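Local atomic coordinates of pyridoxamine 5-phosphate-dependent dehydrase (Escherichia coli, PDB entry 3B8X), a protein that removes the C3'-hydroxyl group from GDP-4-keto-6-deoxy-D-mannose by a combined transamination and deoxygenation on the way to L-colitose of the O-antigen. Residues 102-107 against 350-355; 190-194 against 264-268; 50-54 against 208-212; 275-279 against 300-306; 107-111 against 358-364. The protein carries 1 engineered substitution. All blocks are in the same frame, centred on the assembly; numbering follows the deposited sequence.

Contact 1: residues 102-107 against 350-355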
# COMPACT_ATOMS: atom_id res chain seq x y z
N LEU B 102 8.67 0.49 17.21
CA LEU B 102 8.46 1.38 18.34
C LEU B 102 7.99 0.63 19.61
O LEU B 102 7.49 -0.50 19.55
CB LEU B 102 7.48 2.49 17.98
CG LEU B 102 7.94 3.43 16.88
CD1 LEU B 102 6.66 4.21 16.39
CD2 LEU B 102 8.98 4.38 17.44
N ARG B 103 8.16 1.24 20.77
CA ARG B 103 7.69 0.60 22.00
C ARG B 103 6.29 1.18 22.17
O ARG B 103 6.16 2.38 22.36
CB ARG B 103 8.58 1.03 23.18
CG ARG B 103 8.15 0.52 24.56
CD ARG B 103 7.85 -0.97 24.52
NE ARG B 103 7.74 -1.60 25.84
CZ ARG B 103 8.66 -1.51 26.79
NH1 ARG B 103 9.76 -0.80 26.57
NH2 ARG B 103 8.48 -2.12 27.95
N VAL B 104 5.26 0.34 22.05
CA VAL B 104 3.89 0.82 22.16
C VAL B 104 3.38 0.74 23.60
O VAL B 104 3.48 -0.33 24.19
CB VAL B 104 2.93 -0.03 21.27
CG1 VAL B 104 1.48 0.51 21.32
CG2 VAL B 104 3.45 -0.05 19.81
N LYS B 105 2.82 1.84 24.12
CA LYS B 105 2.21 1.90 25.45
C LYS B 105 0.70 2.04 25.37
O LYS B 105 0.18 3.12 25.02
CB LYS B 105 2.72 3.08 26.25
CG LYS B 105 2.40 2.92 27.76
CD LYS B 105 2.92 4.12 28.60
CE LYS B 105 4.24 3.85 29.39
NZ LYS B 105 4.96 5.10 29.92
N PHE B 106 0.01 0.99 25.75
CA PHE B 106 -1.44 1.02 25.67
C PHE B 106 -2.08 1.68 26.87
O PHE B 106 -1.70 1.44 28.00
CB PHE B 106 -2.02 -0.37 25.48
CG PHE B 106 -1.71 -0.97 24.14
CD1 PHE B 106 -0.58 -1.75 23.96
CD2 PHE B 106 -2.55 -0.76 23.06
CE1 PHE B 106 -0.26 -2.28 22.70
CE2 PHE B 106 -2.30 -1.38 21.81
CZ PHE B 106 -1.14 -2.12 21.64
N VAL B 107 -3.11 2.47 26.58
CA VAL B 107 -3.89 3.15 27.61
C VAL B 107 -5.39 2.91 27.39
O VAL B 107 -5.83 2.91 26.25
CB VAL B 107 -3.62 4.64 27.55
CG1 VAL B 107 -4.47 5.40 28.57
CG2 VAL B 107 -2.14 4.91 27.79
N PHE B 350 4.89 -7.49 18.84
CA PHE B 350 5.09 -6.14 19.36
C PHE B 350 6.02 -6.08 20.55
O PHE B 350 6.13 -7.02 21.32
CB PHE B 350 3.75 -5.59 19.86
CG PHE B 350 2.88 -5.02 18.79
CD1 PHE B 350 2.40 -5.83 17.77
CD2 PHE B 350 2.51 -3.67 18.82
CE1 PHE B 350 1.58 -5.29 16.80
CE2 PHE B 350 1.69 -3.11 17.80
CZ PHE B 350 1.22 -3.94 16.80
N ASP B 351 6.57 -4.89 20.76
CA ASP B 351 7.34 -4.54 21.93
C ASP B 351 6.37 -3.55 22.59
O ASP B 351 6.28 -2.40 22.19
CB ASP B 351 8.63 -3.82 21.50
CG ASP B 351 9.29 -3.08 22.65
OD1 ASP B 351 9.01 -3.46 23.80
OD2 ASP B 351 10.07 -2.13 22.42
N TYR B 352 5.57 -4.00 23.55
CA TYR B 352 4.60 -3.08 24.12
C TYR B 352 4.40 -3.32 25.59
O TYR B 352 4.80 -4.35 26.13
CB TYR B 352 3.23 -3.32 23.49
CG TYR B 352 2.59 -4.63 23.93
CD1 TYR B 352 1.50 -4.65 24.79
CD2 TYR B 352 3.06 -5.84 23.43
CE1 TYR B 352 0.90 -5.86 25.16
CE2 TYR B 352 2.48 -7.06 23.79
CZ TYR B 352 1.41 -7.06 24.66
OH TYR B 352 0.87 -8.28 25.02
N THR B 353 3.67 -2.40 26.20
CA THR B 353 3.33 -2.50 27.60
C THR B 353 1.91 -1.97 27.75
O THR B 353 1.38 -1.31 26.86
CB THR B 353 4.25 -1.58 28.47
OG1 THR B 353 4.01 -1.82 29.86
CG2 THR B 353 3.96 -0.13 28.19
N VAL B 354 1.30 -2.26 28.89
CA VAL B 354 -0.00 -1.71 29.17
C VAL B 354 0.04 -0.80 30.38
O VAL B 354 0.48 -1.20 31.45
CB VAL B 354 -1.03 -2.76 29.49
CG1 VAL B 354 -2.27 -2.05 29.95
CG2 VAL B 354 -1.33 -3.57 28.27
N HIS B 355 -0.49 0.40 30.23
CA HIS B 355 -0.56 1.28 31.37
C HIS B 355 -1.72 0.89 32.27
O HIS B 355 -2.86 0.90 31.83
CB HIS B 355 -0.85 2.70 30.97
CG HIS B 355 -1.10 3.61 32.13
ND1 HIS B 355 -0.16 3.81 33.12
CD2 HIS B 355 -2.17 4.36 32.47
CE1 HIS B 355 -0.63 4.66 34.01
NE2 HIS B 355 -1.85 5.01 33.64
O HOH W 1 6.50 -3.00 18.60
O HOH W 2 11.99 -0.83 24.13

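Contact 2: residues 190-194 against 264-268. Engineered in segment 190-194: Asn190 (natural residue His).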
# COMPACT_ATOMS: atom_id res chain seq x y z
N ASN B 190 -17.19 5.17 4.74
CA ASN B 190 -16.72 6.32 5.50
C ASN B 190 -17.47 7.61 5.19
O ASN B 190 -18.46 7.59 4.53
CB ASN B 190 -15.23 6.51 5.25
CG ASN B 190 -14.50 6.79 6.49
OD1 ASN B 190 -15.06 7.38 7.40
ND2 ASN B 190 -13.28 6.33 6.57
N HIS B 191 -16.99 8.73 5.74
CA HIS B 191 -17.64 10.02 5.52
C HIS B 191 -17.74 10.38 4.05
O HIS B 191 -18.73 10.92 3.61
CB HIS B 191 -16.95 11.13 6.33
CG HIS B 191 -17.29 11.03 7.77
ND1 HIS B 191 -16.53 10.29 8.66
CD2 HIS B 191 -18.39 11.43 8.45
CE1 HIS B 191 -17.11 10.32 9.85
NE2 HIS B 191 -18.26 10.97 9.74
N ILE B 192 -16.67 10.14 3.31
CA ILE B 192 -16.64 10.35 1.85
C ILE B 192 -16.04 9.07 1.29
O ILE B 192 -15.39 8.32 2.03
CB ILE B 192 -15.81 11.59 1.38
CG1 ILE B 192 -14.31 11.44 1.67
CG2 ILE B 192 -16.41 12.84 1.97
CD1 ILE B 192 -13.43 12.55 0.98
N ALA B 193 -16.25 8.80 -0.00
CA ALA B 193 -15.78 7.55 -0.56
C ALA B 193 -15.20 7.66 -1.95
O ALA B 193 -15.83 8.22 -2.83
CB ALA B 193 -16.93 6.55 -0.53
N THR B 194 -13.99 7.16 -2.16
CA THR B 194 -13.32 7.25 -3.45
C THR B 194 -12.90 5.83 -3.84
O THR B 194 -11.84 5.61 -4.42
CB THR B 194 -12.06 8.13 -3.30
OG1 THR B 194 -11.19 7.55 -2.31
CG2 THR B 194 -12.45 9.49 -2.81
N GLN B 264 -16.73 14.71 -3.85
CA GLN B 264 -17.11 14.35 -2.47
C GLN B 264 -16.90 15.49 -1.48
O GLN B 264 -17.75 15.75 -0.64
CB GLN B 264 -16.35 13.08 -2.04
CG GLN B 264 -16.79 11.78 -2.75
CD GLN B 264 -18.14 11.26 -2.29
OE1 GLN B 264 -18.23 10.53 -1.30
NE2 GLN B 264 -19.21 11.62 -3.02
N LEU B 265 -15.76 16.19 -1.58
CA LEU B 265 -15.45 17.30 -0.69
C LEU B 265 -16.55 18.37 -0.80
O LEU B 265 -16.87 19.03 0.18
CB LEU B 265 -14.07 17.90 -0.98
CG LEU B 265 -12.85 17.01 -0.62
CD1 LEU B 265 -11.51 17.64 -0.89
CD2 LEU B 265 -12.84 16.62 0.84
N LYS B 266 -17.13 18.55 -1.98
CA LYS B 266 -18.15 19.56 -2.04
C LYS B 266 -19.39 19.16 -1.28
O LYS B 266 -20.11 20.01 -0.74
CB LYS B 266 -18.50 19.89 -3.47
CG LYS B 266 -17.28 20.12 -4.31
CD LYS B 266 -17.68 20.17 -5.75
CE LYS B 266 -16.75 21.03 -6.56
NZ LYS B 266 -17.08 21.02 -8.00
N LYS B 267 -19.66 17.86 -1.21
CA LYS B 267 -20.88 17.43 -0.54
C LYS B 267 -20.69 17.26 0.96
O LYS B 267 -21.67 17.22 1.72
CB LYS B 267 -21.33 16.08 -1.12
CG LYS B 267 -22.08 16.17 -2.47
CD LYS B 267 -22.00 14.85 -3.23
CE LYS B 267 -22.72 14.86 -4.58
NZ LYS B 267 -21.78 14.39 -5.56
N LEU B 268 -19.44 17.13 1.39
CA LEU B 268 -19.16 16.86 2.80
C LEU B 268 -19.96 17.63 3.87
O LEU B 268 -20.44 17.06 4.85
CB LEU B 268 -17.66 16.95 3.06
CG LEU B 268 -17.21 16.68 4.48
CD1 LEU B 268 -17.35 15.22 4.74
CD2 LEU B 268 -15.78 17.13 4.59

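Contact 3: residues 50-54 against 208-212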
# COMPACT_ATOMS: atom_id res chain seq x y z
N LYS B 50 -1.84 23.10 6.07
CA LYS B 50 -1.15 23.72 4.95
C LYS B 50 -1.04 22.73 3.83
O LYS B 50 -1.06 23.10 2.66
CB LYS B 50 0.26 24.19 5.30
CG LYS B 50 0.33 24.96 6.62
CD LYS B 50 1.76 25.28 7.04
CE LYS B 50 2.12 26.74 6.79
NZ LYS B 50 2.94 26.93 5.55
N TYR B 51 -0.88 21.46 4.17
CA TYR B 51 -0.65 20.47 3.14
C TYR B 51 -1.51 19.26 3.28
O TYR B 51 -1.92 18.89 4.38
CB TYR B 51 0.78 19.98 3.30
CG TYR B 51 1.79 21.05 3.28
CD1 TYR B 51 2.44 21.44 4.44
CD2 TYR B 51 2.16 21.64 2.08
CE1 TYR B 51 3.39 22.43 4.41
CE2 TYR B 51 3.14 22.59 2.03
CZ TYR B 51 3.74 22.99 3.20
OH TYR B 51 4.71 23.94 3.15
N ALA B 52 -1.66 18.56 2.16
CA ALA B 52 -2.39 17.29 2.12
C ALA B 52 -1.70 16.35 1.13
O ALA B 52 -1.23 16.81 0.06
CB ALA B 52 -3.84 17.53 1.71
N VAL B 53 -1.56 15.08 1.51
CA VAL B 53 -0.96 14.06 0.63
C VAL B 53 -1.92 12.89 0.56
O VAL B 53 -2.06 12.18 1.54
CB VAL B 53 0.38 13.48 1.08
CG1 VAL B 53 0.83 12.43 0.07
CG2 VAL B 53 1.49 14.56 1.19
N MET B 54 -2.52 12.66 -0.60
CA MET B 54 -3.44 11.54 -0.81
C MET B 54 -2.71 10.23 -1.07
O MET B 54 -1.72 10.21 -1.78
CB MET B 54 -4.31 11.78 -2.01
CG MET B 54 -5.48 10.76 -2.09
SD MET B 54 -6.42 11.00 -3.63
CE MET B 54 -7.96 10.08 -3.36
N TYR B 208 5.81 17.10 4.78
CA TYR B 208 5.13 17.14 3.48
C TYR B 208 6.04 16.60 2.37
O TYR B 208 5.72 15.66 1.65
CB TYR B 208 4.82 18.60 3.15
CG TYR B 208 4.15 18.76 1.81
CD1 TYR B 208 3.12 17.89 1.43
CD2 TYR B 208 4.52 19.76 0.91
CE1 TYR B 208 2.47 18.00 0.20
CE2 TYR B 208 3.88 19.86 -0.35
CZ TYR B 208 2.84 19.00 -0.68
OH TYR B 208 2.16 19.11 -1.87
N HIS B 209 7.23 17.15 2.24
CA HIS B 209 8.14 16.63 1.24
C HIS B 209 8.52 15.17 1.51
O HIS B 209 8.59 14.37 0.58
CB HIS B 209 9.38 17.55 1.14
CG HIS B 209 9.04 18.89 0.55
ND1 HIS B 209 9.92 19.95 0.51
CD2 HIS B 209 7.89 19.33 -0.02
CE1 HIS B 209 9.34 20.98 -0.07
NE2 HIS B 209 8.10 20.64 -0.39
N ILE B 210 8.73 14.80 2.78
CA ILE B 210 9.11 13.42 3.06
C ILE B 210 7.98 12.52 2.61
O ILE B 210 8.18 11.43 2.06
CB ILE B 210 9.35 13.15 4.56
CG1 ILE B 210 10.71 13.74 5.03
CG2 ILE B 210 9.38 11.67 4.81
CD1 ILE B 210 10.86 14.00 6.58
N LEU B 211 6.77 12.98 2.83
CA LEU B 211 5.60 12.19 2.45
C LEU B 211 5.56 12.00 0.94
O LEU B 211 5.33 10.90 0.44
CB LEU B 211 4.28 12.82 2.96
CG LEU B 211 4.18 12.74 4.49
CD1 LEU B 211 3.13 13.69 5.06
CD2 LEU B 211 3.88 11.29 4.98
N LEU B 212 5.80 13.09 0.21
CA LEU B 212 5.77 13.04 -1.26
C LEU B 212 6.78 12.07 -1.83
O LEU B 212 6.55 11.44 -2.88
CB LEU B 212 6.03 14.41 -1.85
CG LEU B 212 4.93 15.45 -1.58
CD1 LEU B 212 5.46 16.78 -2.07
CD2 LEU B 212 3.65 15.08 -2.29
O HOH W 3 -0.12 18.08 -2.48

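Contact 4: residues 275-279 against 300-306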
# COMPACT_ATOMS: atom_id res chain seq x y z
N ARG B 275 -25.83 13.71 8.95
CA ARG B 275 -25.35 12.78 9.95
C ARG B 275 -25.56 13.32 11.36
O ARG B 275 -25.95 12.58 12.25
CB ARG B 275 -23.86 12.52 9.76
CG ARG B 275 -23.54 11.60 8.61
CD ARG B 275 -22.06 11.37 8.62
NE ARG B 275 -21.69 10.37 7.64
CZ ARG B 275 -21.44 9.11 7.95
NH1 ARG B 275 -21.49 8.70 9.22
NH2 ARG B 275 -21.17 8.27 6.98
N ARG B 276 -25.23 14.58 11.59
CA ARG B 276 -25.49 15.14 12.94
C ARG B 276 -26.99 15.23 13.25
O ARG B 276 -27.42 15.01 14.39
CB ARG B 276 -24.75 16.47 13.21
CG ARG B 276 -23.23 16.28 13.35
CD ARG B 276 -22.43 17.59 13.20
NE ARG B 276 -22.85 18.49 14.26
CZ ARG B 276 -22.69 18.23 15.56
NH1 ARG B 276 -22.07 17.13 15.96
NH2 ARG B 276 -23.17 19.09 16.45
N LYS B 277 -27.83 15.53 12.26
CA LYS B 277 -29.27 15.57 12.61
C LYS B 277 -29.72 14.15 12.94
O LYS B 277 -30.53 13.94 13.83
CB LYS B 277 -30.12 16.13 11.48
CG LYS B 277 -31.51 16.49 11.95
CD LYS B 277 -31.93 17.87 11.50
CE LYS B 277 -33.37 18.16 11.92
NZ LYS B 277 -34.38 18.02 10.82
N ASN B 278 -29.11 13.17 12.29
CA ASN B 278 -29.52 11.80 12.58
C ASN B 278 -29.11 11.54 14.00
O ASN B 278 -29.80 10.86 14.74
CB ASN B 278 -28.78 10.79 11.68
CG ASN B 278 -29.38 10.70 10.29
OD1 ASN B 278 -30.57 10.95 10.08
ND2 ASN B 278 -28.54 10.33 9.32
N ALA B 279 -27.95 12.07 14.36
CA ALA B 279 -27.41 11.81 15.70
C ALA B 279 -28.32 12.44 16.74
O ALA B 279 -28.50 11.92 17.83
CB ALA B 279 -25.98 12.34 15.82
N GLU B 300 -17.77 18.78 18.36
CA GLU B 300 -18.82 18.49 17.39
C GLU B 300 -18.47 17.22 16.61
O GLU B 300 -17.62 17.23 15.73
CB GLU B 300 -19.08 19.67 16.48
CG GLU B 300 -19.75 20.80 17.24
CD GLU B 300 -20.29 21.88 16.33
OE1 GLU B 300 -20.58 21.56 15.15
OE2 GLU B 300 -20.41 23.04 16.78
N SER B 301 -19.02 16.11 17.06
CA SER B 301 -18.72 14.82 16.44
C SER B 301 -19.27 14.72 15.02
O SER B 301 -20.26 15.36 14.67
CB SER B 301 -19.33 13.73 17.34
OG SER B 301 -19.25 12.43 16.79
N SER B 302 -18.62 13.92 14.17
CA SER B 302 -19.14 13.73 12.82
C SER B 302 -19.90 12.41 12.79
O SER B 302 -20.37 11.98 11.73
CB SER B 302 -18.05 13.78 11.71
OG SER B 302 -16.96 12.90 11.98
N TRP B 303 -20.07 11.78 13.95
CA TRP B 303 -20.93 10.59 14.09
C TRP B 303 -20.79 9.57 12.98
O TRP B 303 -21.70 9.39 12.16
CB TRP B 303 -22.41 11.05 14.17
CG TRP B 303 -22.68 11.85 15.43
CD1 TRP B 303 -22.71 13.22 15.56
CD2 TRP B 303 -22.83 11.32 16.76
NE1 TRP B 303 -22.89 13.57 16.89
CE2 TRP B 303 -22.96 12.43 17.64
CE3 TRP B 303 -22.89 10.01 17.28
CZ2 TRP B 303 -23.16 12.26 19.02
CZ3 TRP B 303 -23.11 9.85 18.67
CH2 TRP B 303 -23.26 10.97 19.51
N PHE B 304 -19.70 8.81 13.01
CA PHE B 304 -19.42 7.85 11.96
C PHE B 304 -20.47 6.74 11.99
O PHE B 304 -20.92 6.23 10.95
CB PHE B 304 -18.01 7.31 12.21
CG PHE B 304 -17.63 6.15 11.34
CD1 PHE B 304 -16.98 6.37 10.13
CD2 PHE B 304 -17.89 4.86 11.78
CE1 PHE B 304 -16.60 5.29 9.33
CE2 PHE B 304 -17.55 3.77 11.01
CZ PHE B 304 -16.89 3.97 9.77
N GLY B 305 -20.83 6.36 13.21
CA GLY B 305 -21.83 5.33 13.46
C GLY B 305 -22.41 5.54 14.84
O GLY B 305 -21.99 6.43 15.56
N PHE B 306 -23.35 4.69 15.22
CA PHE B 306 -24.02 4.78 16.52
C PHE B 306 -23.67 3.61 17.43
O PHE B 306 -24.19 2.49 17.25
CB PHE B 306 -25.52 4.77 16.24
CG PHE B 306 -25.99 5.99 15.53
CD1 PHE B 306 -26.79 5.91 14.39
CD2 PHE B 306 -25.58 7.24 16.00
CE1 PHE B 306 -27.26 7.07 13.78
CE2 PHE B 306 -26.02 8.42 15.39
CZ PHE B 306 -26.82 8.32 14.24
O HOH W 4 -20.04 5.79 8.26

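Contact 5: residues 107-111 against 358-364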
# COMPACT_ATOMS: atom_id res chain seq x y z
N VAL B 107 -3.11 2.47 26.58
CA VAL B 107 -3.89 3.15 27.61
C VAL B 107 -5.39 2.91 27.39
O VAL B 107 -5.83 2.91 26.25
CB VAL B 107 -3.62 4.64 27.55
CG1 VAL B 107 -4.47 5.40 28.57
CG2 VAL B 107 -2.14 4.91 27.79
N ASP B 108 -6.14 2.69 28.48
CA ASP B 108 -7.59 2.47 28.43
C ASP B 108 -8.32 3.67 27.87
O ASP B 108 -7.87 4.83 27.87
CB ASP B 108 -8.15 2.29 29.86
CG ASP B 108 -9.32 1.29 29.94
OD1 ASP B 108 -9.75 0.71 28.92
OD2 ASP B 108 -9.82 1.05 31.07
N ILE B 109 -9.54 3.38 27.44
CA ILE B 109 -10.39 4.38 26.86
C ILE B 109 -11.39 4.77 27.93
O ILE B 109 -11.52 4.12 28.99
CB ILE B 109 -11.20 3.77 25.71
CG1 ILE B 109 -11.89 2.49 26.18
CG2 ILE B 109 -10.29 3.47 24.53
CD1 ILE B 109 -13.39 2.34 25.74
N ASP B 110 -12.06 5.88 27.63
CA ASP B 110 -13.12 6.40 28.46
C ASP B 110 -14.35 5.69 27.88
O ASP B 110 -14.54 5.74 26.68
CB ASP B 110 -13.19 7.90 28.27
CG ASP B 110 -14.33 8.51 29.03
OD1 ASP B 110 -15.45 8.06 28.79
OD2 ASP B 110 -14.15 9.41 29.86
N ILE B 111 -15.11 4.97 28.71
CA ILE B 111 -16.26 4.18 28.24
C ILE B 111 -17.38 5.07 27.74
O ILE B 111 -18.29 4.61 27.03
CB ILE B 111 -16.80 3.24 29.38
CG1 ILE B 111 -17.55 2.06 28.81
CG2 ILE B 111 -17.58 4.07 30.38
CD1 ILE B 111 -16.65 1.08 28.10
N VAL B 358 -6.75 -2.02 31.24
CA VAL B 358 -7.68 -1.58 30.23
C VAL B 358 -9.01 -2.24 30.52
O VAL B 358 -9.61 -2.90 29.67
CB VAL B 358 -7.17 -1.96 28.83
CG1 VAL B 358 -5.96 -1.06 28.51
CG2 VAL B 358 -6.81 -3.46 28.80
N ASP B 359 -9.48 -2.10 31.75
CA ASP B 359 -10.77 -2.69 32.11
C ASP B 359 -11.94 -2.16 31.27
O ASP B 359 -12.87 -2.88 30.93
CB ASP B 359 -11.07 -2.39 33.57
CG ASP B 359 -10.15 -3.14 34.54
OD1 ASP B 359 -9.29 -3.95 34.13
OD2 ASP B 359 -10.31 -2.92 35.76
N ASN B 360 -11.91 -0.87 30.99
CA ASN B 360 -12.99 -0.29 30.22
C ASN B 360 -12.99 -0.87 28.83
O ASN B 360 -14.05 -1.16 28.30
CB ASN B 360 -12.79 1.20 30.08
CG ASN B 360 -13.14 1.95 31.32
OD1 ASN B 360 -13.82 1.44 32.20
ND2 ASN B 360 -12.69 3.18 31.40
N ALA B 361 -11.81 -0.97 28.23
CA ALA B 361 -11.66 -1.52 26.88
C ALA B 361 -12.18 -2.96 26.92
O ALA B 361 -12.86 -3.41 25.99
CB ALA B 361 -10.17 -1.46 26.44
N GLU B 362 -11.91 -3.66 28.02
CA GLU B 362 -12.41 -5.02 28.16
C GLU B 362 -13.93 -5.06 28.24
O GLU B 362 -14.58 -5.90 27.62
CB GLU B 362 -11.86 -5.68 29.41
CG GLU B 362 -10.50 -6.25 29.22
CD GLU B 362 -9.74 -6.47 30.52
OE1 GLU B 362 -10.33 -6.48 31.62
OE2 GLU B 362 -8.51 -6.65 30.43
N TYR B 363 -14.49 -4.16 29.04
CA TYR B 363 -15.94 -4.14 29.20
C TYR B 363 -16.60 -3.82 27.84
O TYR B 363 -17.64 -4.38 27.49
CB TYR B 363 -16.36 -3.12 30.26
CG TYR B 363 -17.85 -3.15 30.52
CD1 TYR B 363 -18.38 -4.01 31.46
CD2 TYR B 363 -18.73 -2.41 29.73
CE1 TYR B 363 -19.74 -4.08 31.68
CE2 TYR B 363 -20.13 -2.49 29.95
CZ TYR B 363 -20.62 -3.29 30.97
OH TYR B 363 -21.97 -3.45 31.21
N LEU B 364 -15.99 -2.91 27.10
CA LEU B 364 -16.53 -2.54 25.79
C LEU B 364 -16.42 -3.76 24.87
O LEU B 364 -17.31 -4.05 24.06
CB LEU B 364 -15.70 -1.39 25.21
CG LEU B 364 -15.95 -0.98 23.76
CD1 LEU B 364 -15.69 0.52 23.66
CD2 LEU B 364 -14.93 -1.72 22.82

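Contact 1: residues 102-107 against 350-355
Phe106 and Tyr352 meet on one face of a parallel strand pair, 103-107 beside 351-354, whose axes run 20° apart. Four backbone hydrogen bonds join the strands: Val104 N to Asp351 O, Thr353 N to Val104 O, Phe106 N to Thr353 O and His355 N to Phe106 O, the last the shortest at 2.7 Å. Phe106 can be followed outward. Its CB lies 3.8 Å from Thr353 O, and chi1 of -68° puts CG anti to the carbonyl carbon, which sends the ring back toward Tyr352. CD1 has Thr353 O at 3.5 Å, in the plane of the ring at its edge. CE1 reaches Tyr352 CD1 at 3.6 Å and Tyr352 CB at 3.7 Å; the planes of the Phe106 and Tyr352 rings stand nearly perpendicular, at 87°, in an oblique pairing. Val104 CG1 covers one face of the Phe106 ring, while Val104 CG2 touches the edge of Phe350 at CD2, 3.9 Å away. On the other face of the sheet, Lys105 CG and Thr353 CG2 press together at 3.5 Å, the two side chains pointing the same way; the lysine amine forms a salt bridge with Glu82. Strand 351-354 forms one border, within this chain, of the large mixed sheet of the aminotransferase fold, beside 103-107, whose other neighbour is strand 82-86; helix 91-99 packs against Val104 and Phe350, and helix 118-124 against Val107 and His355.

Contact 2: residues 190-194 against 264-268
Ile192 and Gln264 bring the two backbones together, their CA atoms 5.9 Å apart, where the irregular segment 190-194 passes one turn of a helix. Ile192 to Ala193 is extended, while 264-268 is helical, with Leu268 N hydrogen-bonded to Gln264 O. One hydrogen bond links the segments, from Ala193 N to Gln264 OE1, 2.9 Å long with an angle of 158° at the hydrogen, the donor tilted slightly from the plane of the amide carbonyl. A bend at chi2 (-74°) folds the Gln264 chain over so that its amide turns back to the loop. The same oxygen also accepts from Thr12, and NE2 of the same amide donates to Glu17, so both ends of this buried amide are engaged. Ile192 slides past Gln264 in the opposite direction, CB to CB 3.8 Å. Its two branches part: CG2 meets Leu268 CD1 at 3.8 Å, and CD1 meets Leu265 CD2 at 4.1 Å. The loop joins strands 181-185 and 198-202 of the large sheet and rests on the long helix 255-286, with Tyr39 of helix 34-47 touching both Ile192 and Leu265.

Contact 3: residues 50-54 against 208-212
Tyr208 and Tyr51 lie ring on ring in an offset stack, centroids 4.2 Å apart and planes at 17°. The overlap is shifted toward one side of each ring: Tyr51 CD2 sits over the rim of Tyr208, with Tyr208 CD2 as its nearest atom. Each CB adds a CH-pi contact over the face of the other ring, both 4.0 Å from the centroid. Tyr208 reaches out from its helix with CG anti to the backbone N (chi1 178°), and Leu212 CD1 covers its opposite face. Here helix 205-214 packs on strand 51-55, which forms one border of the large mixed sheet within this chain; the short segments run almost parallel, 14° between them, with axes 9.0 Å apart. Just at the start of the strand, Lys50 and Tyr51 both face Thr202 of strand 198-202 in a classic beta bulge. Val53 uses its CG2 alone across the contact. That methyl lies at the edge of the Tyr208 ring, 3.7 Å from CE1, and also touches Leu211 CB at 3.7 Å and Leu212 CD2 at 4.1 Å. Beyond the ring a water bridges the layers, accepting from Tyr208 OH at 2.6 Å and donating to Ala52 O.

Contact 4: residues 275-279 against 300-306
Arg275 NH1 forks to two successive carbonyls, Trp303 O at 3.0 Å and Phe304 O at 3.1 Å, both lying in the guanidinium plane. The bond to Phe304 O comes from above its carbonyl plane. The next arginine, Arg276, gives NH1 to Ser301 O at 2.8 Å, in the carbonyl plane and on a lone pair. Glu300 OE1 stands over a face of that guanidinium, a long salt bridge 3.8 Å from Arg276 NH2. Ala279 turns its methyl to one face of the Trp303 indole, modelled too close for the distance to be trusted, and touches Phe306 CE2 at 3.9 Å. So a turn of the long helix 255-286 grips the loop leading into strand 305-310 of the small antiparallel sheet. Within that loop Ser301 OG accepts from Trp303 N at 3.0 Å, an ST turn, and OG lies over the indole face opposite Ala279. Arg275 is extended from CG to NE, and a water accepts from its NH2 and donates to Phe304 O. Farther out, Glu297 forms a salt bridge with Arg276 NH1 and accepts from Ser301 N. Asn373, a ligand of a sodium ion, donates to both Arg275 O and Trp303 O.

Contact 5: residues 107-111 against 358-364
Ile109 and Leu364 form the apolar centre where the loop after strand 103-107 receives the first turns of helix 359-367, whose first-turn amides hydrogen-bond to the carboxylate of Asp108, far away in the sequence. Ile109 CD1 meets Leu364 CD1 at 3.6 Å, the two side chains crossing at about a right angle. Ile111 runs past Leu364 in the opposite direction: with CG1 anti to the backbone N (chi1 -156°), CD1 is carried to Leu364 CB, 3.9 Å away. Ile309 of strand 305-310 touches Ile111, Tyr363 and Leu364, so the small antiparallel sheet backs this cluster. Toward the helix start, Val358 in the N-cap position lays CG1 against the Asp108 backbone, 3.8 Å from its N. The Asp108 carboxylate then spans two amides: OD2 takes Asn360 N at 2.8 Å and OD1 takes Ala361 N at 2.7 Å, each through its syn lone pair. The negative group thus faces the helix N-terminus, whose dipole would probably favour its charge. At the polar rim Asn360 ND2 donates to Ile109 O in a hydrogen bond 2.8 Å long, with 164° at the hydrogen and the carbonyl oxygen close to the amide plane.

Overall arrangement
Contacts 1 and 3 sit at the two outermost strands of the large mixed sheet, centres about 28 Å apart. Contact 5 follows directly from contact 1: they share Val107, and strand 351-354 is succeeded by helix 359-367. Contacts 2 and 4 both use helix 255-286, with centres about 15 Å apart, and they meet where His191 NE2 probably hydrogen-bonds to Ser302 O at 3.1 Å and where the engineered Asn190 touches Phe304. In contact 4 the Phe304 side chain is about 4 Å from a bound cofactor-sugar adduct (G4M); the side chain of Ala193 in contact 2 is about 8 Å from a bound G4M, that of Ile109 in contact 5 about 11 Å and that of Phe106 in contact 1 about 12 Å.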